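Local coordinates for protein spermidine synthase (Corynebacterium glutamicum ATCC 13032, PDB 3GJY) that is a probable spermidine synthase with an AdoMet-dependent methyltransferase-type fold, likely transferring an aminopropyl group to putrescine in polyamine biosynthesis, at residues 78-86 with 244-252; 88-98 with 111-120. All blocks are in the same frame, centred on the assembly; numbering follows the deposited sequence. Where two conformers were deposited one is given.

Interaction 1: residues 78-86 with 244-252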
ATOM      1  N   ALA A  78       7.531  -2.139  -5.724  1.00 12.55           N
ATOM      2  CA  ALA A  78       6.682  -3.123  -6.405  1.00 12.40           C
ATOM      3  C   ALA A  78       7.117  -3.303  -7.860  1.00 13.49           C
ATOM      4  O   ALA A  78       7.203  -4.434  -8.347  1.00 13.26           O
ATOM      5  CB  ALA A  78       5.189  -2.736  -6.331  1.00 13.31           C
ATOM      6  N   ARG A  79       7.415  -2.211  -8.556  1.00 12.48           N
ATOM      7  CA  ARG A  79       7.811  -2.351  -9.981  1.00 13.12           C
ATOM      8  C   ARG A  79       9.112  -3.130 -10.086  1.00 13.05           C
ATOM      9  O   ARG A  79       9.272  -3.971 -10.985  1.00 13.93           O
ATOM     10  CB  ARG A  79       7.972  -1.002 -10.685  1.00 13.30           C
ATOM     11  CG  ARG A  79       6.621  -0.321 -10.982  1.00 15.23           C
ATOM     12  CD  ARG A  79       6.859   1.039 -11.582  1.00 17.29           C
ATOM     13  NE  ARG A  79       7.499   0.970 -12.887  1.00 21.14           N
ATOM     14  CZ  ARG A  79       7.708   2.044 -13.641  1.00 25.44           C
ATOM     15  NH1 ARG A  79       7.343   3.248 -13.196  1.00 26.82           N
ATOM     16  NH2 ARG A  79       8.293   1.920 -14.828  1.00 28.07           N
ATOM     17  N   ALA A  80      10.055  -2.871  -9.175  1.00 13.59           N
ATOM     18  CA  ALA A  80      11.326  -3.622  -9.233  1.00 14.03           C
ATOM     19  C   ALA A  80      11.066  -5.140  -9.118  1.00 14.12           C
ATOM     20  O   ALA A  80      11.653  -5.954  -9.842  1.00 15.57           O
ATOM     21  CB  ALA A  80      12.305  -3.129  -8.155  1.00 14.78           C
ATOM     22  N   PHE A  81      10.176  -5.500  -8.204  1.00 13.03           N
ATOM     23  CA  PHE A  81       9.857  -6.882  -7.977  1.00 12.40           C
ATOM     24  C   PHE A  81       9.088  -7.476  -9.166  1.00 12.20           C
ATOM     25  O   PHE A  81       9.433  -8.557  -9.659  1.00 13.26           O
ATOM     26  CB  PHE A  81       9.010  -6.998  -6.708  1.00 12.47           C
ATOM     27  CG  PHE A  81       8.723  -8.430  -6.304  1.00 12.80           C
ATOM     28  CD1 PHE A  81       9.502  -9.052  -5.335  1.00 13.45           C
ATOM     29  CD2 PHE A  81       7.717  -9.164  -6.910  1.00 13.74           C
ATOM     30  CE1 PHE A  81       9.246 -10.364  -4.933  1.00 14.54           C
ATOM     31  CE2 PHE A  81       7.481 -10.495  -6.533  1.00 14.04           C
ATOM     32  CZ  PHE A  81       8.265 -11.074  -5.549  1.00 14.92           C
ATOM     33  N   ILE A  82       8.026  -6.799  -9.606  1.00 12.11           N
ATOM     34  CA  ILE A  82       7.205  -7.299 -10.704  1.00 12.97           C
ATOM     35  C   ILE A  82       8.072  -7.455 -11.958  1.00 12.57           C
ATOM     36  O   ILE A  82       7.973  -8.452 -12.679  1.00 14.06           O
ATOM     37  CB  ILE A  82       6.019  -6.324 -10.977  1.00 12.38           C
ATOM     38  CG1 ILE A  82       5.022  -6.334  -9.799  1.00 12.47           C
ATOM     39  CG2 ILE A  82       5.307  -6.643 -12.314  1.00 14.21           C
ATOM     40  CD1 ILE A  82       4.118  -5.113  -9.771  1.00 13.74           C
ATOM     41  N   ASP A  83       8.890  -6.453 -12.236  1.00 13.19           N
ATOM     42  CA  ASP A  83       9.717  -6.500 -13.442  1.00 13.93           C
ATOM     43  C   ASP A  83      10.688  -7.673 -13.421  1.00 14.64           C
ATOM     44  O   ASP A  83      10.967  -8.271 -14.461  1.00 16.60           O
ATOM     45  CB  ASP A  83      10.466  -5.184 -13.635  1.00 14.95           C
ATOM     46  CG  ASP A  83       9.536  -4.029 -13.980  1.00 16.13           C
ATOM     47  OD1 ASP A  83       8.336  -4.258 -14.311  1.00 15.45           O
ATOM     48  OD2 ASP A  83      10.031  -2.890 -13.910  1.00 18.65           O
ATOM     49  N   ALA A  84      11.232  -7.972 -12.255  1.00 14.47           N
ATOM     50  CA  ALA A  84      12.187  -9.071 -12.133  1.00 14.95           C
ATOM     51  C   ALA A  84      11.556 -10.450 -12.093  1.00 15.24           C
ATOM     52  O   ALA A  84      12.186 -11.408 -12.561  1.00 17.82           O
ATOM     53  CB  ALA A  84      13.031  -8.869 -10.901  1.00 16.51           C
ATOM     54  N   HIS A  85      10.351 -10.565 -11.526  1.00 14.56           N
ATOM     55  CA  HIS A  85       9.846 -11.891 -11.150  1.00 14.68           C
ATOM     56  C   HIS A  85       8.515 -12.314 -11.712  1.00 15.29           C
ATOM     57  O   HIS A  85       8.193 -13.498 -11.633  1.00 16.99           O
ATOM     58  CB  HIS A  85       9.749 -11.990  -9.634  1.00 15.01           C
ATOM     59  CG  HIS A  85      11.040 -11.723  -8.942  1.00 15.71           C
ATOM     60  ND1 HIS A  85      12.189 -12.450  -9.193  1.00 17.64           N
ATOM     61  CD2 HIS A  85      11.370 -10.798  -8.009  1.00 16.24           C
ATOM     62  CE1 HIS A  85      13.163 -12.000  -8.418  1.00 17.86           C
ATOM     63  NE2 HIS A  85      12.698 -10.998  -7.692  1.00 17.24           N
ATOM     64  N   GLN A  86       7.717 -11.378 -12.221  1.00 14.35           N
ATOM     65  CA  GLN A  86       6.339 -11.716 -12.579  1.00 13.77           C
ATOM     66  C   GLN A  86       6.023 -11.370 -14.017  1.00 13.94           C
ATOM     67  O   GLN A  86       6.795 -10.699 -14.695  1.00 15.61           O
ATOM     68  CB  GLN A  86       5.345 -11.021 -11.605  1.00 13.36           C
ATOM     69  CG  GLN A  86       5.541 -11.553 -10.173  1.00 14.22           C
ATOM     70  CD  GLN A  86       4.661 -10.862  -9.181  1.00 15.61           C
ATOM     71  OE1 GLN A  86       4.584  -9.637  -9.177  1.00 20.56           O
ATOM     72  NE2 GLN A  86       4.022 -11.629  -8.316  1.00 15.08           N
ATOM     73  N   GLY A 244       6.920  -8.391   1.909  1.00 11.81           N
ATOM     74  CA  GLY A 244       7.097  -9.804   2.235  1.00 12.18           C
ATOM     75  C   GLY A 244       6.873 -10.643   0.985  1.00 10.94           C
ATOM     76  O   GLY A 244       6.020 -10.315   0.154  1.00 11.68           O
ATOM     77  N   SER A 245       7.681 -11.689   0.803  1.00 12.10           N
ATOM     78  CA  SER A 245       7.499 -12.617  -0.305  1.00 11.90           C
ATOM     79  C   SER A 245       8.277 -13.888  -0.016  1.00 11.96           C
ATOM     80  O   SER A 245       9.271 -13.859   0.752  1.00 12.89           O
ATOM     81  CB  SER A 245       8.098 -12.021  -1.583  1.00 11.71           C
ATOM     82  OG  SER A 245       7.908 -12.872  -2.722  1.00 12.61           O
ATOM     83  N   ASP A 246       7.853 -14.989  -0.645  1.00 12.71           N
ATOM     84  CA  ASP A 246       8.696 -16.194  -0.661  1.00 12.78           C
ATOM     85  C   ASP A 246       9.834 -16.122  -1.690  1.00 13.02           C
ATOM     86  O   ASP A 246      10.727 -16.970  -1.685  1.00 14.59           O
ATOM     87  CB  ASP A 246       7.883 -17.462  -0.881  1.00 12.67           C
ATOM     88  CG  ASP A 246       6.994 -17.786   0.312  1.00 11.04           C
ATOM     89  OD1 ASP A 246       7.288 -17.362   1.454  1.00 14.47           O
ATOM     90  OD2 ASP A 246       6.024 -18.528   0.081  1.00 15.04           O
ATOM     91  N   THR A 247       9.781 -15.111  -2.548  1.00 13.79           N
ATOM     92  CA  THR A 247      10.872 -14.783  -3.472  1.00 13.62           C
ATOM     93  C   THR A 247      11.881 -13.879  -2.748  1.00 13.88           C
ATOM     94  O   THR A 247      11.485 -12.948  -2.044  1.00 14.07           O
ATOM     95  CB  THR A 247      10.303 -14.049  -4.713  1.00 13.93           C
ATOM     96  OG1 THR A 247       9.321 -14.870  -5.343  1.00 16.60           O
ATOM     97  CG2 THR A 247      11.401 -13.681  -5.747  1.00 14.28           C
ATOM     98  N   GLU A 248      13.184 -14.185  -2.885  1.00 15.25           N
ATOM     99  CA  GLU A 248      14.219 -13.325  -2.320  1.00 15.95           C
ATOM    100  C   GLU A 248      14.140 -11.888  -2.820  1.00 15.81           C
ATOM    101  O   GLU A 248      13.897 -11.661  -3.993  1.00 16.67           O
ATOM    102  CB  GLU A 248      15.613 -13.880  -2.665  1.00 17.24           C
ATOM    103  CG  GLU A 248      15.899 -15.194  -2.026  1.00 23.86           C
ATOM    104  CD  GLU A 248      17.306 -15.642  -2.263  1.00 30.77           C
ATOM    105  OE1 GLU A 248      18.231 -14.993  -1.730  1.00 35.25           O
ATOM    106  OE2 GLU A 248      17.471 -16.650  -2.971  1.00 35.95           O
ATOM    107  N   PHE A 249      14.320 -10.937  -1.909  1.00 15.68           N
ATOM    108  CA  PHE A 249      14.455  -9.536  -2.259  1.00 14.58           C
ATOM    109  C   PHE A 249      15.898  -9.228  -2.613  1.00 16.02           C
ATOM    110  O   PHE A 249      16.836  -9.949  -2.211  1.00 16.36           O
ATOM    111  CB  PHE A 249      13.973  -8.665  -1.096  1.00 14.39           C
ATOM    112  CG  PHE A 249      12.470  -8.712  -0.909  1.00 14.85           C
ATOM    113  CD1 PHE A 249      11.616  -8.098  -1.843  1.00 15.07           C
ATOM    114  CD2 PHE A 249      11.915  -9.447   0.107  1.00 16.13           C
ATOM    115  CE1 PHE A 249      10.234  -8.166  -1.697  1.00 14.77           C
ATOM    116  CE2 PHE A 249      10.529  -9.501   0.264  1.00 14.00           C
ATOM    117  CZ  PHE A 249       9.697  -8.886  -0.658  1.00 12.86           C
ATOM    118  N   PHE A 250      16.084  -8.148  -3.350  1.00 16.23           N
ATOM    119  CA  PHE A 250      17.426  -7.745  -3.784  1.00 18.21           C
ATOM    120  C   PHE A 250      18.305  -7.434  -2.560  1.00 18.23           C
ATOM    121  O   PHE A 250      17.835  -6.958  -1.513  1.00 17.44           O
ATOM    122  CB  PHE A 250      17.318  -6.577  -4.781  1.00 19.70           C
ATOM    123  CG  PHE A 250      16.556  -6.944  -6.039  1.00 25.37           C
ATOM    124  CD1 PHE A 250      17.070  -7.883  -6.930  1.00 28.81           C
ATOM    125  CD2 PHE A 250      15.325  -6.373  -6.311  1.00 30.93           C
ATOM    126  CE1 PHE A 250      16.367  -8.234  -8.095  1.00 31.78           C
ATOM    127  CE2 PHE A 250      14.614  -6.717  -7.473  1.00 32.30           C
ATOM    128  CZ  PHE A 250      15.148  -7.636  -8.359  1.00 32.61           C
ATOM    129  N   SER A 251      19.584  -7.757  -2.669  1.00 20.24           N
ATOM    130  CA  SER A 251      20.522  -7.413  -1.619  1.00 22.29           C
ATOM    131  C   SER A 251      20.970  -5.987  -1.797  1.00 22.83           C
ATOM    132  O   SER A 251      20.949  -5.470  -2.913  1.00 22.23           O
ATOM    133  CB  SER A 251      21.743  -8.312  -1.697  1.00 23.74           C
ATOM    134  OG  SER A 251      21.436  -9.605  -1.216  1.00 28.80           O
ATOM    135  N   SER A 252      21.381  -5.373  -0.695  1.00 24.66           N
ATOM    136  CA  SER A 252      21.867  -4.018  -0.711  1.00 27.90           C
ATOM    137  C   SER A 252      23.027  -3.808  -1.669  1.00 29.64           C
ATOM    138  O   SER A 252      23.155  -2.734  -2.246  1.00 30.54           O
ATOM    139  CB  SER A 252      22.206  -3.554   0.706  1.00 27.94           C
ATOM    140  OG  SER A 252      21.023  -2.994   1.260  1.00 31.92           O
TER
HETATM  141  O   HOH W   1      14.171  -9.735  -5.774  1.00 21.38           O

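Interaction 2: residues 88-98 with 111-120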
ATOM      1  N   ALA A  88       3.853  -9.349 -16.316  1.00 15.47           N
ATOM      2  CA  ALA A  88       2.994  -8.174 -16.330  1.00 16.56           C
ATOM      3  C   ALA A  88       1.745  -8.341 -17.172  1.00 16.90           C
ATOM      4  O   ALA A  88       0.741  -7.654 -16.929  1.00 17.14           O
ATOM      5  CB  ALA A  88       3.796  -6.941 -16.811  1.00 17.79           C
ATOM      6  N   SER A  89       1.818  -9.200 -18.198  1.00 17.04           N
ATOM      7  CA  SER A  89       0.678  -9.339 -19.108  1.00 17.98           C
ATOM      8  C   SER A  89      -0.508 -10.044 -18.458  1.00 18.07           C
ATOM      9  O   SER A  89      -1.625 -10.028 -19.005  1.00 19.61           O
ATOM     10  CB  SER A  89       1.096 -10.059 -20.408  1.00 18.63           C
ATOM     11  OG  SER A  89       1.353 -11.399 -20.147  1.00 21.48           O
ATOM     12  N   LYS A  90      -0.288 -10.642 -17.293  1.00 16.13           N
ATOM     13  CA  LYS A  90      -1.382 -11.328 -16.604  1.00 16.78           C
ATOM     14  C   LYS A  90      -1.471 -10.976 -15.111  1.00 14.95           C
ATOM     15  O   LYS A  90      -2.080 -11.693 -14.288  1.00 16.73           O
ATOM     16  CB  LYS A  90      -1.350 -12.819 -16.873  1.00 17.96           C
ATOM     17  CG  LYS A  90      -0.085 -13.500 -16.508  1.00 18.32           C
ATOM     18  CD  LYS A  90      -0.279 -15.015 -16.510  1.00 20.60           C
ATOM     19  CE  LYS A  90       0.971 -15.730 -16.099  1.00 21.31           C
ATOM     20  NZ  LYS A  90       0.656 -17.203 -16.074  1.00 23.75           N
ATOM     21  N   LEU A  91      -0.912  -9.816 -14.792  1.00 12.90           N
ATOM     22  CA  LEU A  91      -0.774  -9.399 -13.408  1.00 12.37           C
ATOM     23  C   LEU A  91      -2.116  -9.089 -12.747  1.00 12.05           C
ATOM     24  O   LEU A  91      -2.945  -8.373 -13.329  1.00 12.24           O
ATOM     25  CB  LEU A  91       0.153  -8.163 -13.393  1.00 14.16           C
ATOM     26  CG  LEU A  91       0.763  -7.870 -12.026  1.00 16.23           C
ATOM     27  CD1 LEU A  91       1.798  -8.917 -11.685  1.00 16.62           C
ATOM     28  CD2 LEU A  91       1.414  -6.486 -12.076  1.00 21.02           C
ATOM     29  N   ARG A  92      -2.291  -9.567 -11.511  1.00 10.96           N
ATOM     30  CA  ARG A  92      -3.497  -9.325 -10.689  1.00 10.71           C
ATOM     31  C   ARG A  92      -3.007  -8.666  -9.411  1.00 10.26           C
ATOM     32  O   ARG A  92      -2.283  -9.278  -8.619  1.00 10.64           O
ATOM     33  CB  ARG A  92      -4.231 -10.625 -10.352  1.00 11.38           C
ATOM     34  CG  ARG A  92      -4.648 -11.399 -11.559  1.00 12.56           C
ATOM     35  CD  ARG A  92      -4.857 -12.890 -11.235  1.00 13.95           C
ATOM     36  NE  ARG A  92      -3.615 -13.488 -10.762  1.00 13.31           N
ATOM     37  CZ  ARG A  92      -3.512 -14.726 -10.277  1.00 13.57           C
ATOM     38  NH1 ARG A  92      -4.606 -15.481 -10.186  1.00 15.60           N
ATOM     39  NH2 ARG A  92      -2.331 -15.167  -9.820  1.00 14.09           N
ATOM     40  N   ILE A  93      -3.385  -7.395  -9.208  1.00  9.95           N
ATOM     41  CA  ILE A  93      -2.993  -6.660  -8.009  1.00 10.53           C
ATOM     42  C   ILE A  93      -4.238  -6.356  -7.164  1.00  9.54           C
ATOM     43  O   ILE A  93      -5.183  -5.734  -7.690  1.00 10.27           O
ATOM     44  CB  ILE A  93      -2.263  -5.337  -8.334  1.00 10.47           C
ATOM     45  CG1 ILE A  93      -1.096  -5.557  -9.312  1.00 11.54           C
ATOM     46  CG2 ILE A  93      -1.818  -4.651  -6.996  1.00 12.72           C
ATOM     47  CD1 ILE A  93      -0.389  -4.273  -9.694  1.00 15.21           C
ATOM     48  N   THR A  94      -4.227  -6.776  -5.890  1.00 11.03           N
ATOM     49  CA  THR A  94      -5.299  -6.437  -4.945  1.00 10.78           C
ATOM     50  C   THR A  94      -4.839  -5.323  -4.054  1.00 10.67           C
ATOM     51  O   THR A  94      -3.748  -5.425  -3.446  1.00 11.54           O
ATOM     52  CB  THR A  94      -5.660  -7.670  -4.069  1.00 11.33           C
ATOM     53  OG1 THR A  94      -6.219  -8.638  -4.936  1.00 12.54           O
ATOM     54  CG2 THR A  94      -6.667  -7.337  -2.941  1.00 12.83           C
ATOM     55  N   HIS A  95      -5.663  -4.274  -3.979  1.00 10.28           N
ATOM     56  CA  HIS A  95      -5.399  -3.110  -3.153  1.00  9.42           C
ATOM     57  C   HIS A  95      -6.352  -3.138  -1.983  1.00 10.18           C
ATOM     58  O   HIS A  95      -7.576  -2.974  -2.170  1.00 11.51           O
ATOM     59  CB  HIS A  95      -5.610  -1.819  -3.973  1.00  9.72           C
ATOM     60  CG  HIS A  95      -4.738  -1.729  -5.165  1.00 10.06           C
ATOM     61  ND1 HIS A  95      -3.629  -0.906  -5.217  1.00 12.06           N
ATOM     62  CD2 HIS A  95      -4.835  -2.326  -6.382  1.00 10.38           C
ATOM     63  CE1 HIS A  95      -3.073  -1.020  -6.413  1.00 12.91           C
ATOM     64  NE2 HIS A  95      -3.773  -1.888  -7.135  1.00 11.17           N
ATOM     65  N   LEU A  96      -5.805  -3.432  -0.808  1.00 10.26           N
ATOM     66  CA  LEU A  96      -6.637  -3.421   0.415  1.00 10.43           C
ATOM     67  C   LEU A  96      -6.599  -1.998   0.969  1.00 11.64           C
ATOM     68  O   LEU A  96      -5.613  -1.566   1.603  1.00 12.96           O
ATOM     69  CB  LEU A  96      -6.128  -4.454   1.436  1.00 11.66           C
ATOM     70  CG  LEU A  96      -6.158  -5.905   0.961  1.00 11.78           C
ATOM     71  CD1 LEU A  96      -5.494  -6.806   1.983  1.00 14.87           C
ATOM     72  CD2 LEU A  96      -7.565  -6.411   0.568  1.00 13.82           C
ATOM     73  N   GLY A  97      -7.629  -1.228   0.651  1.00 12.12           N
ATOM     74  CA  GLY A  97      -7.571   0.245   0.821  1.00 14.02           C
ATOM     75  C   GLY A  97      -6.824   0.951  -0.290  1.00 15.93           C
ATOM     76  O   GLY A  97      -6.032   0.353  -1.016  1.00 17.91           O
ATOM     77  N   GLY A  98      -6.982   2.249  -0.373  1.00 17.47           N
ATOM     78  CA  GLY A  98      -6.116   3.000  -1.278  1.00 18.51           C
ATOM     79  C   GLY A  98      -6.797   4.263  -1.713  1.00 20.54           C
ATOM     80  O   GLY A  98      -7.700   4.189  -2.559  1.00 21.45           O
ATOM     81  N   TYR A 111       1.294  -0.991 -16.210  1.00 12.98           N
ATOM     82  CA  TYR A 111       1.077  -2.350 -16.667  1.00 13.08           C
ATOM     83  C   TYR A 111      -0.302  -2.408 -17.296  1.00 13.22           C
ATOM     84  O   TYR A 111      -1.300  -2.692 -16.625  1.00 12.77           O
ATOM     85  CB  TYR A 111       1.185  -3.298 -15.473  1.00 13.13           C
ATOM     86  CG  TYR A 111       2.524  -3.270 -14.761  1.00 12.10           C
ATOM     87  CD1 TYR A 111       3.696  -3.662 -15.441  1.00 13.73           C
ATOM     88  CD2 TYR A 111       2.616  -2.868 -13.427  1.00 13.59           C
ATOM     89  CE1 TYR A 111       4.953  -3.641 -14.823  1.00 12.04           C
ATOM     90  CE2 TYR A 111       3.868  -2.848 -12.764  1.00 14.32           C
ATOM     91  CZ  TYR A 111       5.035  -3.234 -13.479  1.00 12.71           C
ATOM     92  OH  TYR A 111       6.238  -3.256 -12.833  1.00 13.66           O
ATOM     93  N   PRO A 112      -0.394  -2.090 -18.603  1.00 14.64           N
ATOM     94  CA  PRO A 112      -1.716  -1.852 -19.201  1.00 15.47           C
ATOM     95  C   PRO A 112      -2.613  -3.069 -19.363  1.00 15.47           C
ATOM     96  O   PRO A 112      -3.801  -2.906 -19.704  1.00 15.88           O
ATOM     97  CB  PRO A 112      -1.380  -1.205 -20.560  1.00 16.29           C
ATOM     98  CG  PRO A 112       0.031  -1.564 -20.828  1.00 18.11           C
ATOM     99  CD  PRO A 112       0.712  -1.703 -19.503  1.00 15.57           C
ATOM    100  N   GLN A 113      -2.069  -4.259 -19.099  1.00 14.99           N
ATOM    101  CA  GLN A 113      -2.842  -5.506 -19.106  0.50 15.34           C
ATOM    102  C   GLN A 113      -3.161  -5.993 -17.701  1.00 14.70           C
ATOM    103  O   GLN A 113      -3.815  -7.033 -17.537  1.00 16.62           O
ATOM    104  CB  GLN A 113      -2.089  -6.589 -19.878  0.50 16.20           C
ATOM    105  CG  GLN A 113      -1.879  -6.225 -21.344  0.50 16.39           C
ATOM    106  CD  GLN A 113      -1.081  -7.258 -22.097  0.50 19.54           C
ATOM    107  OE1 GLN A 113       0.152  -7.274 -22.055  0.50 20.95           O
ATOM    108  NE2 GLN A 113      -1.778  -8.117 -22.808  0.50 23.30           N
ATOM    109  N   SER A 114      -2.684  -5.264 -16.686  1.00 13.63           N
ATOM    110  CA  SER A 114      -2.952  -5.657 -15.295  1.00 12.81           C
ATOM    111  C   SER A 114      -4.412  -5.433 -14.899  1.00 12.33           C
ATOM    112  O   SER A 114      -5.109  -4.578 -15.471  1.00 13.40           O
ATOM    113  CB  SER A 114      -2.005  -4.932 -14.322  1.00 13.24           C
ATOM    114  OG  SER A 114      -2.279  -3.530 -14.236  1.00 13.22           O
ATOM    115  N   ARG A 115      -4.862  -6.257 -13.969  1.00 12.05           N
ATOM    116  CA  ARG A 115      -6.162  -6.104 -13.351  1.00 11.80           C
ATOM    117  C   ARG A 115      -5.963  -5.682 -11.916  1.00 11.47           C
ATOM    118  O   ARG A 115      -5.378  -6.446 -11.131  1.00 12.92           O
ATOM    119  CB  ARG A 115      -6.916  -7.426 -13.378  1.00 12.04           C
ATOM    120  CG  ARG A 115      -7.422  -7.808 -14.782  1.00 14.71           C
ATOM    121  CD  ARG A 115      -8.355  -9.010 -14.757  1.00 20.27           C
ATOM    122  NE  ARG A 115      -7.613 -10.249 -14.609  1.00 21.94           N
ATOM    123  CZ  ARG A 115      -8.135 -11.405 -14.167  1.00 21.56           C
ATOM    124  NH1 ARG A 115      -9.411 -11.477 -13.744  1.00 21.92           N
ATOM    125  NH2 ARG A 115      -7.363 -12.508 -14.115  1.00 21.51           N
ATOM    126  N   ASN A 116      -6.435  -4.485 -11.565  1.00 10.53           N
ATOM    127  CA  ASN A 116      -6.280  -3.939 -10.198  1.00 10.16           C
ATOM    128  C   ASN A 116      -7.634  -3.927  -9.526  1.00 10.35           C
ATOM    129  O   ASN A 116      -8.570  -3.334 -10.062  1.00 12.15           O
ATOM    130  CB  ASN A 116      -5.746  -2.499 -10.258  1.00 11.20           C
ATOM    131  CG  ASN A 116      -4.317  -2.443 -10.771  1.00 10.38           C
ATOM    132  OD1 ASN A 116      -3.350  -2.427  -9.968  1.00 11.11           O
ATOM    133  ND2 ASN A 116      -4.155  -2.501 -12.088  1.00 11.55           N
ATOM    134  N   THR A 117      -7.748  -4.617  -8.401  1.00 10.45           N
ATOM    135  CA  THR A 117      -9.003  -4.632  -7.643  1.00  9.98           C
ATOM    136  C   THR A 117      -8.786  -3.875  -6.347  1.00 10.43           C
ATOM    137  O   THR A 117      -7.868  -4.215  -5.601  1.00 11.77           O
ATOM    138  CB  THR A 117      -9.447  -6.064  -7.357  1.00 11.25           C
ATOM    139  OG1 THR A 117      -9.637  -6.730  -8.610  1.00 13.37           O
ATOM    140  CG2 THR A 117     -10.727  -6.100  -6.570  1.00 14.05           C
ATOM    141  N   VAL A 118      -9.600  -2.855  -6.104  1.00 10.90           N
ATOM    142  CA  VAL A 118      -9.486  -2.040  -4.899  1.00 10.40           C
ATOM    143  C   VAL A 118     -10.655  -2.392  -3.991  1.00 11.08           C
ATOM    144  O   VAL A 118     -11.799  -2.292  -4.403  1.00 12.55           O
ATOM    145  CB  VAL A 118      -9.500  -0.505  -5.233  1.00 11.17           C
ATOM    146  CG1 VAL A 118      -9.318   0.314  -3.941  1.00 13.28           C
ATOM    147  CG2 VAL A 118      -8.401  -0.157  -6.262  1.00 11.58           C
ATOM    148  N   VAL A 119     -10.354  -2.766  -2.759  1.00 10.94           N
ATOM    149  CA  VAL A 119     -11.370  -3.033  -1.744  1.00 11.47           C
ATOM    150  C   VAL A 119     -11.459  -1.791  -0.877  1.00 11.34           C
ATOM    151  O   VAL A 119     -10.506  -1.445  -0.134  1.00 12.93           O
ATOM    152  CB  VAL A 119     -11.045  -4.263  -0.878  1.00 10.91           C
ATOM    153  CG1 VAL A 119     -12.188  -4.507   0.147  1.00 14.55           C
ATOM    154  CG2 VAL A 119     -10.765  -5.486  -1.759  1.00 14.47           C
ATOM    155  N   GLU A 120     -12.582  -1.090  -1.013  1.00 11.51           N
ATOM    156  CA  GLU A 120     -12.776   0.208  -0.340  1.00 12.21           C
ATOM    157  C   GLU A 120     -13.986   0.109   0.589  1.00 13.49           C
ATOM    158  O   GLU A 120     -15.073  -0.298   0.156  1.00 14.47           O
ATOM    159  CB  GLU A 120     -13.013   1.286  -1.420  1.00 12.82           C
ATOM    160  CG  GLU A 120     -13.533   2.618  -0.857  1.00 12.70           C
ATOM    161  CD  GLU A 120     -12.623   3.154   0.241  1.00 15.63           C
ATOM    162  OE1 GLU A 120     -11.376   3.055   0.119  1.00 19.17           O
ATOM    163  OE2 GLU A 120     -13.143   3.671   1.228  1.00 17.42           O
TER
HETATM  164  O   HOH W   2       0.568  -5.153 -18.249  1.00 15.97           O
HETATM  165  O   HOH W   3      -4.379  -9.838 -17.813  1.00 30.35           O
HETATM  166  O   HOH W   4      -4.431  -9.685 -15.473  1.00 27.01           O
HETATM  167  O   HOH W   5      -9.056   3.490   1.125  1.00 25.93           O

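Interaction 1: residues 78-86 with 244-252
His85 and Thr247 meet squarely: the methyl CG2 of Thr247 sits over the centre of the imidazole, 3.5 Å from the ring centroid and only 6° off the ring normal, a CH-pi contact. The opposite face of that ring rests on CB of Ala84, so the imidazole is held between two methyls. At its edge, in plane, a water joins NE2 of His85 to the carbonyl O of Glu248; the same water lies over the centre of the Phe250 ring. Phe250 turns its edge to the helix, with CZ 3.5 Å from CB of Ala84, and its ring runs nearly parallel to that of His85 but slid well aside.

Deeper in, Phe81 swings CG away from its own backbone N (chi1 -175°), which carries the ring out to OG of Ser245, 3.4 Å from CZ, and to CB of Thr247. Its CD1 meets CE1 of Phe249 at 3.8 Å, the two ring planes inclined at 50°. Ser245 OG accepts from the backbone N of Thr247, closing an ST turn, and also bonds to Gly194 O. The contact packs the C-terminal end of helix 69-85 against the chain leaving strand 238-245, with Ile260 of helix 255-264 touching both Ala80 and Phe250.

Interaction 2: residues 88-98 with 111-120
His95 reaches across to Asn116 on the neighbouring strand. Its CG lies anti to the carbonyl carbon (chi1 -59°), which tilts the ring back toward the start of the strand, where Asn116 lies. NE2 of His95 donates to OD1 of Asn116 at 2.9 Å, nearly straight at 169°. The acceptor lies in the ring plane, and the donor uses a lone pair in the amide's carbonyl plane, although ring and amide are turned 39° apart. The same OD1 lies 3.5 Å from CD1 of Ile93, which runs alongside Asn116. The amide is gripped from its other end, ND2 donating to OG of Ser114 and to Arg140 O; these bonds fix which way round it sits. Ser114 OG donates to Tyr111 O.

On the other face Arg92 and Arg115 run side by side, CD of Arg92 3.8 Å from NH2 of Arg115. Asp161 takes the charge of Arg92 in a salt bridge. CD1 of Tyr111 lies 3.6 Å from CB of Ala88, and its CD2 meets CD2 of Leu91.

Backbone bonds from Arg115 N to Leu91 O through Gly97 N to Val119 O zip strands 92-96 and 115-120 in parallel. Helix 102-110 connects them and packs on the face carrying Ile93, His95, Asn116 and Val118, completing a beta-alpha-beta unit of the Rossmann-like methyltransferase fold. In this family the glycine-rich loop after the first strand and an acidic residue near the C-terminal end of the second typically line the AdoMet-type pocket. Consistent with that, a water joins Gly98 N to OE1 of Glu120, whose OE2 accepts from Asp122 N.

How the interactions relate
The two contacts share one mixed sheet but join it differently. Interaction 2 pairs neighbouring parallel strands within the sheet through a ladder of backbone bonds, with mostly buried side chains on its two faces; interaction 1 brings a helix end against a post-strand segment nearer the surface, by aromatic and methyl packing and one bridging water. Helix 69-85 is followed, after the loop 86-91, by strand 92-96, and interaction 2 is nested inside the chain loop that interaction 1 closes. Their centres are about 17 Å apart, yet they touch: Tyr111 OH lies 2.8 Å from Asp83 OD1, a probable hydrogen bond, and Ile82 packs on Leu91.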